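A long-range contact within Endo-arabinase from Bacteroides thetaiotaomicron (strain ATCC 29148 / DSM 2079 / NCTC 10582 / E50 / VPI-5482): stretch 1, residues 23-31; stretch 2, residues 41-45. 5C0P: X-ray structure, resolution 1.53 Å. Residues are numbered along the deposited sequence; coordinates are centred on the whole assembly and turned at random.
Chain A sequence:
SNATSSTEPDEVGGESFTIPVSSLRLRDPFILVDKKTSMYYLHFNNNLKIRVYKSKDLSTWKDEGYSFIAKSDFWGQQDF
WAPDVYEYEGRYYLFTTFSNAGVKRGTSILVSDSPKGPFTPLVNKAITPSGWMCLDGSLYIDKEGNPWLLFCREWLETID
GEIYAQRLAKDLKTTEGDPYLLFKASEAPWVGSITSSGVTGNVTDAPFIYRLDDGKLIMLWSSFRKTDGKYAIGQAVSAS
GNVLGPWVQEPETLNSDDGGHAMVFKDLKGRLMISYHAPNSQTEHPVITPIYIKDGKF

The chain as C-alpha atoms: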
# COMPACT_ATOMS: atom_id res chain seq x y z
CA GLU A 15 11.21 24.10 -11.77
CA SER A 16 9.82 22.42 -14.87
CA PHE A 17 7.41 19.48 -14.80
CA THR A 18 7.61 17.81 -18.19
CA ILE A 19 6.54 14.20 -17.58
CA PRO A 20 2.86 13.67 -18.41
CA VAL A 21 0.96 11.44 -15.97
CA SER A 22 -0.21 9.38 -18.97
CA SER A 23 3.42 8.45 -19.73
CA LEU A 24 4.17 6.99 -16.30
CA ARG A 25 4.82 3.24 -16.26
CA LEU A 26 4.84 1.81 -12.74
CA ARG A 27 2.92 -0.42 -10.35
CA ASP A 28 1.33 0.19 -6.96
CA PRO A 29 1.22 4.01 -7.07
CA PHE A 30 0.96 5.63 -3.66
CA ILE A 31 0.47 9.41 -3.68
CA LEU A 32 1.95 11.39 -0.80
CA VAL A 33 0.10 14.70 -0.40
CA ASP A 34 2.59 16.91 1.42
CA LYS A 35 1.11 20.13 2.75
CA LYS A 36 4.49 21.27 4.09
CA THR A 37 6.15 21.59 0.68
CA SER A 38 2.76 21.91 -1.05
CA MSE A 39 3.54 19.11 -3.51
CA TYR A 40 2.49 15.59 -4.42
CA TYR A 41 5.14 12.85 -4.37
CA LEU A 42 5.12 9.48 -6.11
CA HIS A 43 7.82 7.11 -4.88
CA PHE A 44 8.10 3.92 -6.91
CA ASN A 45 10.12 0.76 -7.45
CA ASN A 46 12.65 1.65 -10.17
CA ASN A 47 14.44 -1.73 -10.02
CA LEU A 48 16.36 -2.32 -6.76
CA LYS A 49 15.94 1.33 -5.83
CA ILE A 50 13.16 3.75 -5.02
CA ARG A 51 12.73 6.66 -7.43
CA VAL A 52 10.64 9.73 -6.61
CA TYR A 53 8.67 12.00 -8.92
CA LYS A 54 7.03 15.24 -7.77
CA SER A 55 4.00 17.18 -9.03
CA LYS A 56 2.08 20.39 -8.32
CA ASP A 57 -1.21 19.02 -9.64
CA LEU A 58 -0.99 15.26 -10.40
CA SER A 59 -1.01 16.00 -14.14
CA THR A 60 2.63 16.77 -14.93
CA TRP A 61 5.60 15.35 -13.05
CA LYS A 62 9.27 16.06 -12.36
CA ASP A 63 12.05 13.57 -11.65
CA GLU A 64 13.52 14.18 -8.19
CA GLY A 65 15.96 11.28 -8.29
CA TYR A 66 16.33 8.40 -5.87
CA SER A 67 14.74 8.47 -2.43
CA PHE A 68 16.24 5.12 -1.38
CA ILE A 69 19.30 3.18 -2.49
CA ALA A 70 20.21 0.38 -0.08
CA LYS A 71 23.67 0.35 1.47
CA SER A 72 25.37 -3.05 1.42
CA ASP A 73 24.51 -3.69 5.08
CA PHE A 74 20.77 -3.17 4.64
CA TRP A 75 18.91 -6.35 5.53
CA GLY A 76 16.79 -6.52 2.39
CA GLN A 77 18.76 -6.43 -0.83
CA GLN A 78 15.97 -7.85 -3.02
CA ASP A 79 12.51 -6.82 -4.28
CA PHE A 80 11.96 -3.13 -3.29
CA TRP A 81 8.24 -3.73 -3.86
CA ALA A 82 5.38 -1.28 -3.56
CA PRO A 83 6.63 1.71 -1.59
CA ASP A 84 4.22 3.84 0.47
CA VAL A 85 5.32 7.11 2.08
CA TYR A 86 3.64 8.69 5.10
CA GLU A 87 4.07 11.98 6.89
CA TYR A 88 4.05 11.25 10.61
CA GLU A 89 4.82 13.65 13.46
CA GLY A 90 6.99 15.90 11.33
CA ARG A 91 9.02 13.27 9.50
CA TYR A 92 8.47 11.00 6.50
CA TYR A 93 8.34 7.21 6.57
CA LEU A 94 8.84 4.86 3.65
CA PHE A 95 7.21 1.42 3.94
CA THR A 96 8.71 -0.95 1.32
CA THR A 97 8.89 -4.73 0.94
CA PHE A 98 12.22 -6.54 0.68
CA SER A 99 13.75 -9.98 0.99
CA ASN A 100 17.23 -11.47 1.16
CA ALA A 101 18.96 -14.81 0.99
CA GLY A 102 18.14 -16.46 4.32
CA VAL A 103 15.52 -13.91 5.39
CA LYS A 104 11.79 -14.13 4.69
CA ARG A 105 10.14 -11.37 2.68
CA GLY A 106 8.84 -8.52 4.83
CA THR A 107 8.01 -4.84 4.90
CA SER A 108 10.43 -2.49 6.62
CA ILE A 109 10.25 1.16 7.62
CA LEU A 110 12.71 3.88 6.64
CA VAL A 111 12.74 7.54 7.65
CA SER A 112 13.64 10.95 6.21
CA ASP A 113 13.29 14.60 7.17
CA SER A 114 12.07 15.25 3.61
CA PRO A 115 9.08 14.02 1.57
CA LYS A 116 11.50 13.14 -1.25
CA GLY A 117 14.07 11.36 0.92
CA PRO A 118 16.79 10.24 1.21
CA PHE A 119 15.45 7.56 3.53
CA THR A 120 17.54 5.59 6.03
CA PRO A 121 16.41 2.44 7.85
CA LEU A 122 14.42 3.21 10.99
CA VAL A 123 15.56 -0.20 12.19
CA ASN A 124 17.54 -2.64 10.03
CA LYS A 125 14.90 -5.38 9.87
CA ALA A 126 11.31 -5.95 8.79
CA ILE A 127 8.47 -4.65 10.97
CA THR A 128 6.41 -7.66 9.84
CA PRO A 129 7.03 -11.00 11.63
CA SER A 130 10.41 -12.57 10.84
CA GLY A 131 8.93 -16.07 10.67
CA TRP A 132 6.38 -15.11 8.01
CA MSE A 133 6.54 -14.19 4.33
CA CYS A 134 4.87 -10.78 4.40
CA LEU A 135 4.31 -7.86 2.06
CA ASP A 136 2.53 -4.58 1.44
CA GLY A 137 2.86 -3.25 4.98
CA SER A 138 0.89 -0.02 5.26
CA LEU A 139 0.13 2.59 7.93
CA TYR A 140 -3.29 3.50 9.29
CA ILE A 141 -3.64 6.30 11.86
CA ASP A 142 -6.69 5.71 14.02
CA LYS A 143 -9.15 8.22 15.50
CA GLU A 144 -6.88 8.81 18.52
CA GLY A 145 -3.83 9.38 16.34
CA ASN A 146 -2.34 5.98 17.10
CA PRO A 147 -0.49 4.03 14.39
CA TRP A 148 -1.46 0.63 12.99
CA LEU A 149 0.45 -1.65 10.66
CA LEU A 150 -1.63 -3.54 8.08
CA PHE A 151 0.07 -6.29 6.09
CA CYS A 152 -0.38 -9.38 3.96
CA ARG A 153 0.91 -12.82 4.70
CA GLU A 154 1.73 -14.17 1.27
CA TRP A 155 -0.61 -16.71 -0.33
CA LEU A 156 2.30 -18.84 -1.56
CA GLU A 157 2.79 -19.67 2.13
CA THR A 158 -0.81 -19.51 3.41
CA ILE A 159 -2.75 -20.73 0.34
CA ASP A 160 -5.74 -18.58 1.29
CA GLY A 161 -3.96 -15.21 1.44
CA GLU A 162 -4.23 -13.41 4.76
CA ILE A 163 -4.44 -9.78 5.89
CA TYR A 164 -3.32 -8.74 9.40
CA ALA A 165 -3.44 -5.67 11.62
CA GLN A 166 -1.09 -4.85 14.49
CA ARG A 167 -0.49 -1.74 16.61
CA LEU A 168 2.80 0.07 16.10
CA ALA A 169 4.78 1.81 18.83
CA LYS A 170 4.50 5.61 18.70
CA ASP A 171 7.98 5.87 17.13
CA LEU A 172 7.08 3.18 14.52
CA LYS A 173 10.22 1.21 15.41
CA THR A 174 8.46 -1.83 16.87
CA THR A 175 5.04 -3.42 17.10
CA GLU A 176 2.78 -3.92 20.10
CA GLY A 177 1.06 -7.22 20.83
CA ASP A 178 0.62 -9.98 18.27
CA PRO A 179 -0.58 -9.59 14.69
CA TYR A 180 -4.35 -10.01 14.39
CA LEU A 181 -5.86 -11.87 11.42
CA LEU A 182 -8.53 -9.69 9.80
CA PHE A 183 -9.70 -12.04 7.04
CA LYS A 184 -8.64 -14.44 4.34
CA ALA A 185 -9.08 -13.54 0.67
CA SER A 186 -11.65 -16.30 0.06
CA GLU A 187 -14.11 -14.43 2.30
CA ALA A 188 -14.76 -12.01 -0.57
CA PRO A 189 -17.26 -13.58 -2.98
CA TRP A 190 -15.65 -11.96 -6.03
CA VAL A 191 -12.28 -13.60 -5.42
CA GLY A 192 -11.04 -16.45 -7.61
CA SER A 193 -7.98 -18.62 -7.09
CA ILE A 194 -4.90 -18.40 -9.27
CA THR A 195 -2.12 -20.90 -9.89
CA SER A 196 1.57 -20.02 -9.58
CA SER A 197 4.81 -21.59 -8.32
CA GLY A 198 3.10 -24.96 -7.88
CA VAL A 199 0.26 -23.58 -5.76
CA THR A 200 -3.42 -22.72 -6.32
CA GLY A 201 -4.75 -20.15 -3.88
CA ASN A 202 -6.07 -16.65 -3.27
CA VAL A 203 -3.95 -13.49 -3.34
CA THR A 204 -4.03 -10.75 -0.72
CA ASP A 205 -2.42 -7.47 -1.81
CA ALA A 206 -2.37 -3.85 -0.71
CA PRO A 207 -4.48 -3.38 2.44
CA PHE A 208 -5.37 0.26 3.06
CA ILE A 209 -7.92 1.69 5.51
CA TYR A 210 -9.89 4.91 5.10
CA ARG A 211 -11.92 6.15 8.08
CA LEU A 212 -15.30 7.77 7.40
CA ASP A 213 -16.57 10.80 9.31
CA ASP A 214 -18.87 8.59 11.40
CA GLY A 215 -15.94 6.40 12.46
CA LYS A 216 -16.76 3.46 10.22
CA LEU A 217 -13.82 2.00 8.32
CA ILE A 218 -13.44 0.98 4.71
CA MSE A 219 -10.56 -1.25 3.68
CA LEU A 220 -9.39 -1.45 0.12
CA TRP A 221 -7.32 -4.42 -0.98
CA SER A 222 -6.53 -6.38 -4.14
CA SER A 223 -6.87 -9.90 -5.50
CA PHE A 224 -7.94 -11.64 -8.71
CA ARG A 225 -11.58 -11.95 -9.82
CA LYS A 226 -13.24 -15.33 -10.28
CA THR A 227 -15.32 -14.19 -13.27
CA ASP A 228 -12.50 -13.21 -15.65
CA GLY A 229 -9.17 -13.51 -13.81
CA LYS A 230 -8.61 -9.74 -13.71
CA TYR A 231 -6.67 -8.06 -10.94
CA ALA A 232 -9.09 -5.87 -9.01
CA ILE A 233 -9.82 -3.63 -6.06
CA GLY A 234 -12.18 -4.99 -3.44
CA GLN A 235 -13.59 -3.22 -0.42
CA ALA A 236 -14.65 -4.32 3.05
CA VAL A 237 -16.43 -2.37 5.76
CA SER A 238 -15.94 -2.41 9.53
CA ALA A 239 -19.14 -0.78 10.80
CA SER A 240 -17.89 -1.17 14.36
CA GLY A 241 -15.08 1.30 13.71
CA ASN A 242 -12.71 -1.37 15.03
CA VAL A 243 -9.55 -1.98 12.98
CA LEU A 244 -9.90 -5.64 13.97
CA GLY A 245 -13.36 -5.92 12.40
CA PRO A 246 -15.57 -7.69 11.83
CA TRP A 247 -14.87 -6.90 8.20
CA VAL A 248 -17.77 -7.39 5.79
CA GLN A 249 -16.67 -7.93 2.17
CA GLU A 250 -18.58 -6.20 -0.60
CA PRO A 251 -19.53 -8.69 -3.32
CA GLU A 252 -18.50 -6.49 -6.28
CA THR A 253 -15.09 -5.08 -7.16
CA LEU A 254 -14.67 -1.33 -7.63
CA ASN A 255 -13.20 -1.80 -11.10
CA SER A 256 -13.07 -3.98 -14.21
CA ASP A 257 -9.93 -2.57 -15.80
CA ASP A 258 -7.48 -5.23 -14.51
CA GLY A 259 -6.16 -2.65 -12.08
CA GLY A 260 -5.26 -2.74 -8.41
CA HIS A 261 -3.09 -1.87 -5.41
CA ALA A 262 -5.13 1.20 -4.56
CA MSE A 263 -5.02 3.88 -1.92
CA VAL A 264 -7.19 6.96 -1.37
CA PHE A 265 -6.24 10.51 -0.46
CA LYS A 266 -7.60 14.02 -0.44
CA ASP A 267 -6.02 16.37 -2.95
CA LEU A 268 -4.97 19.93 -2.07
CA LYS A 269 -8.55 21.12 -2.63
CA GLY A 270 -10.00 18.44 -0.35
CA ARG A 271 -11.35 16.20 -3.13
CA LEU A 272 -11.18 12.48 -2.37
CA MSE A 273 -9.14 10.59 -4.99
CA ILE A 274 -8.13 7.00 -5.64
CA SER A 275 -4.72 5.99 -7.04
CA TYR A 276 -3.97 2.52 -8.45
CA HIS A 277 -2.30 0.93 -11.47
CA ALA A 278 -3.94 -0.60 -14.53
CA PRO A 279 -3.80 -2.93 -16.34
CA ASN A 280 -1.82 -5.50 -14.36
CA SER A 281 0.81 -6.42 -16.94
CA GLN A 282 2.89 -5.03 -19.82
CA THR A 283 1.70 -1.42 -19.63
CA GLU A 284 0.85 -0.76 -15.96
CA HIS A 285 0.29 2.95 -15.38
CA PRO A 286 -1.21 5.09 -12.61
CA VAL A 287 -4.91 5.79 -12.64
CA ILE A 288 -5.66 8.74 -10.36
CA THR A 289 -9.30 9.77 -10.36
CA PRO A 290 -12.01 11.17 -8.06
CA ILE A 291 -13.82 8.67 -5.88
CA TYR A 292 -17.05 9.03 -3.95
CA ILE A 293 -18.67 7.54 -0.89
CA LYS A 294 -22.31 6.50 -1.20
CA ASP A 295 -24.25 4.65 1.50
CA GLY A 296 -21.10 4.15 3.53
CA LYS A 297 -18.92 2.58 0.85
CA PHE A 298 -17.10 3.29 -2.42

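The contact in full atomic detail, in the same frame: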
# COMPACT_ATOMS: atom_id res chain seq x y z
N SER A 23 2.20 9.11 -19.27
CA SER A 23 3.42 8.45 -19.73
C SER A 23 4.07 7.60 -18.64
O SER A 23 5.01 6.84 -18.91
CB SER A 23 4.42 9.47 -20.26
OG SER A 23 5.12 10.07 -19.17
N LEU A 24 3.59 7.73 -17.41
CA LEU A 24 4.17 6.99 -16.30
C LEU A 24 3.90 5.50 -16.45
O LEU A 24 2.79 5.10 -16.80
CB LEU A 24 3.62 7.49 -14.96
CG LEU A 24 3.95 8.94 -14.62
CD1 LEU A 24 3.32 9.33 -13.29
CD2 LEU A 24 5.45 9.15 -14.59
N ARG A 25 4.93 4.69 -16.23
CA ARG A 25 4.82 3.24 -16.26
C ARG A 25 5.37 2.69 -14.95
O ARG A 25 6.58 2.67 -14.72
CB ARG A 25 5.59 2.67 -17.45
CG ARG A 25 5.01 3.07 -18.79
CD ARG A 25 3.63 2.46 -18.99
NE ARG A 25 3.05 2.83 -20.28
CZ ARG A 25 2.35 3.95 -20.50
NH1 ARG A 25 1.87 4.19 -21.71
NH2 ARG A 25 2.14 4.82 -19.52
N LEU A 26 4.47 2.27 -14.07
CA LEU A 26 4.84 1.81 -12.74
C LEU A 26 3.65 1.09 -12.12
O LEU A 26 2.52 1.21 -12.60
CB LEU A 26 5.30 2.98 -11.86
CG LEU A 26 4.43 4.25 -11.87
CD1 LEU A 26 3.30 4.15 -10.85
CD2 LEU A 26 5.27 5.51 -11.61
N ARG A 27 3.93 0.32 -11.08
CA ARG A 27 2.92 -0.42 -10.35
C ARG A 27 2.71 0.21 -8.98
O ARG A 27 3.57 0.95 -8.49
CB ARG A 27 3.38 -1.87 -10.14
CG ARG A 27 3.53 -2.67 -11.42
CD ARG A 27 4.00 -4.10 -11.12
NE ARG A 27 3.03 -4.83 -10.31
CZ ARG A 27 1.98 -5.47 -10.81
NH1 ARG A 27 1.76 -5.46 -12.12
NH2 ARG A 27 1.15 -6.11 -10.00
N ASP A 28 1.57 -0.10 -8.38
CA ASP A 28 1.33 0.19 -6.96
C ASP A 28 1.50 1.66 -6.56
O ASP A 28 2.16 1.94 -5.56
CB ASP A 28 2.25 -0.69 -6.10
CG ASP A 28 2.26 -2.16 -6.57
OD1 ASP A 28 1.18 -2.69 -6.91
OD2 ASP A 28 3.34 -2.78 -6.60
N PRO A 29 0.91 2.59 -7.33
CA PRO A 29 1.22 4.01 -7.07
C PRO A 29 0.56 4.58 -5.82
O PRO A 29 -0.67 4.66 -5.71
CB PRO A 29 0.69 4.71 -8.32
CG PRO A 29 -0.47 3.87 -8.74
CD PRO A 29 -0.06 2.44 -8.44
N PHE A 30 1.40 4.98 -4.89
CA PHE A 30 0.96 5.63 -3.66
C PHE A 30 1.28 7.11 -3.78
O PHE A 30 2.42 7.48 -4.04
CB PHE A 30 1.72 5.02 -2.47
CG PHE A 30 1.27 5.53 -1.13
CD1 PHE A 30 1.66 6.79 -0.69
CD2 PHE A 30 0.46 4.76 -0.31
CE1 PHE A 30 1.26 7.28 0.55
CE2 PHE A 30 0.05 5.24 0.94
CZ PHE A 30 0.45 6.50 1.36
N ILE A 31 0.27 7.96 -3.59
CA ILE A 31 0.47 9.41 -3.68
C ILE A 31 0.60 10.02 -2.29
O ILE A 31 -0.34 9.95 -1.48
CB ILE A 31 -0.72 10.08 -4.38
CG1 ILE A 31 -0.95 9.50 -5.78
CG2 ILE A 31 -0.52 11.61 -4.43
CD1 ILE A 31 0.27 9.64 -6.70
N TYR A 41 3.96 13.68 -4.11
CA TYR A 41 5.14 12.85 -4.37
C TYR A 41 4.73 11.43 -4.69
O TYR A 41 3.89 10.85 -3.99
CB TYR A 41 6.10 12.85 -3.17
CG TYR A 41 6.63 14.22 -2.83
CD1 TYR A 41 5.86 15.13 -2.11
CD2 TYR A 41 7.89 14.62 -3.25
CE1 TYR A 41 6.33 16.40 -1.82
CE2 TYR A 41 8.38 15.88 -2.96
CZ TYR A 41 7.60 16.76 -2.24
OH TYR A 41 8.10 18.01 -1.97
N LEU A 42 5.35 10.87 -5.71
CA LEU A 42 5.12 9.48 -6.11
C LEU A 42 6.46 8.75 -6.08
O LEU A 42 7.30 8.92 -6.98
CB LEU A 42 4.49 9.44 -7.50
CG LEU A 42 4.20 8.09 -8.18
CD1 LEU A 42 3.52 7.13 -7.22
CD2 LEU A 42 3.33 8.31 -9.41
N HIS A 43 6.65 7.97 -5.02
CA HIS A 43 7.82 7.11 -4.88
C HIS A 43 7.48 5.76 -5.48
O HIS A 43 6.39 5.24 -5.25
CB HIS A 43 8.14 6.93 -3.39
CG HIS A 43 8.56 8.19 -2.70
ND1 HIS A 43 9.87 8.46 -2.40
CD2 HIS A 43 7.84 9.23 -2.23
CE1 HIS A 43 9.95 9.62 -1.78
NE2 HIS A 43 8.72 10.11 -1.67
N PHE A 44 8.40 5.18 -6.24
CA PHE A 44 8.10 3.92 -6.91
C PHE A 44 9.32 3.03 -7.06
O PHE A 44 10.46 3.50 -7.02
CB PHE A 44 7.41 4.17 -8.27
CG PHE A 44 8.26 4.95 -9.27
CD1 PHE A 44 8.28 6.34 -9.24
CD2 PHE A 44 8.99 4.28 -10.24
CE1 PHE A 44 9.05 7.04 -10.16
CE2 PHE A 44 9.75 4.98 -11.17
CZ PHE A 44 9.78 6.36 -11.13
N ASN A 45 9.07 1.72 -7.18
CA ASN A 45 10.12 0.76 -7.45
C ASN A 45 10.70 0.99 -8.85
O ASN A 45 9.99 0.88 -9.85
CB ASN A 45 9.55 -0.66 -7.35
CG ASN A 45 10.60 -1.74 -7.62
OD1 ASN A 45 11.79 -1.46 -7.70
ND2 ASN A 45 10.14 -2.98 -7.76
O HOH W 1 8.34 1.10 -12.60
O HOH W 2 6.46 0.70 -7.51
O HOH W 3 6.78 0.13 -10.29
O HOH W 4 4.73 8.14 -2.79
O HOH W 5 4.14 4.22 -4.71

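Leu42 is the centre of this contact. Of all the residues in the two stretches it has the most surface covered by the opposite segment. Its CD1 is the methyl nearer to Pro29, 3.9 Å from CB of Pro29, and its CD2 is the nearer to Leu24 and Leu26, 4.0 Å from CD1 of Leu24 and 4.1 Å from CD2 of Leu26. CD1 of Ile31 lies close to both, 4.1 Å from CD1 of Leu42 and 4.3 Å from CD2 of Leu42. A branched side chain suits this place because it can touch several apolar neighbours at once. The chi1 t, chi2 p rotamer carries the end of the chain nearer the first stretch than its CA-to-CB bond alone would suggest. Ile31 behaves similarly, its CD1 reaching back toward Leu42. CD1 of Leu42 also lies 3.4 Å from O of Phe30, where the apolar centre meets the polar main chain.

Leu26 joins this cluster to Phe44. Its CA-to-CB bond points toward the second stretch, and CD2 of Leu26 sits 3.8 Å from CG of Phe44 and 4.0 Å from the ring centroid, only 18° off the ring normal. The methyl therefore rests over the ring face, a CH-pi contact in which a slightly positive C-H group meets the pi cloud. A flat aromatic ring offers a broad surface for such a methyl, and the p rotamer of Phe44 presents it. Pro29 contributes a compact, rigid apolar ring beside Leu42 without needing a long side chain. All of these residues are buried, and the two stretches together cover 372 Å² of each other's surface.

No direct hydrogen bond crosses between the stretches. At Phe30 and Ile31 the backbones run antiparallel to the second stretch, but O of Phe30 is 4.4 Å from N of His43, and water fills the gap. Water 4 lies 2.7 Å from O of Phe30 and accepts a hydrogen bond from N of His43 at 2.9 Å. Water 5 accepts from N of Phe30 at 2.8 Å and lies 2.5 Å from O of His43. Backbone groups too far apart to pair are thus linked through solvent.

The same device continues at the polar edge around Asn45. Water 2 accepts from N of Asn45 at 2.8 Å and donates to O of Arg27 at 3.1 Å; water 1 donates to O of Arg25 and O of Asn45, each at 3.2 Å. The CA-to-CB bond of Arg25 points away from the second stretch. Arg25 is an exposed residue, and its NH2 donates to O of Leu24 at 2.8 Å; a long, charged side chain suits the surface and can still reach back to the backbone.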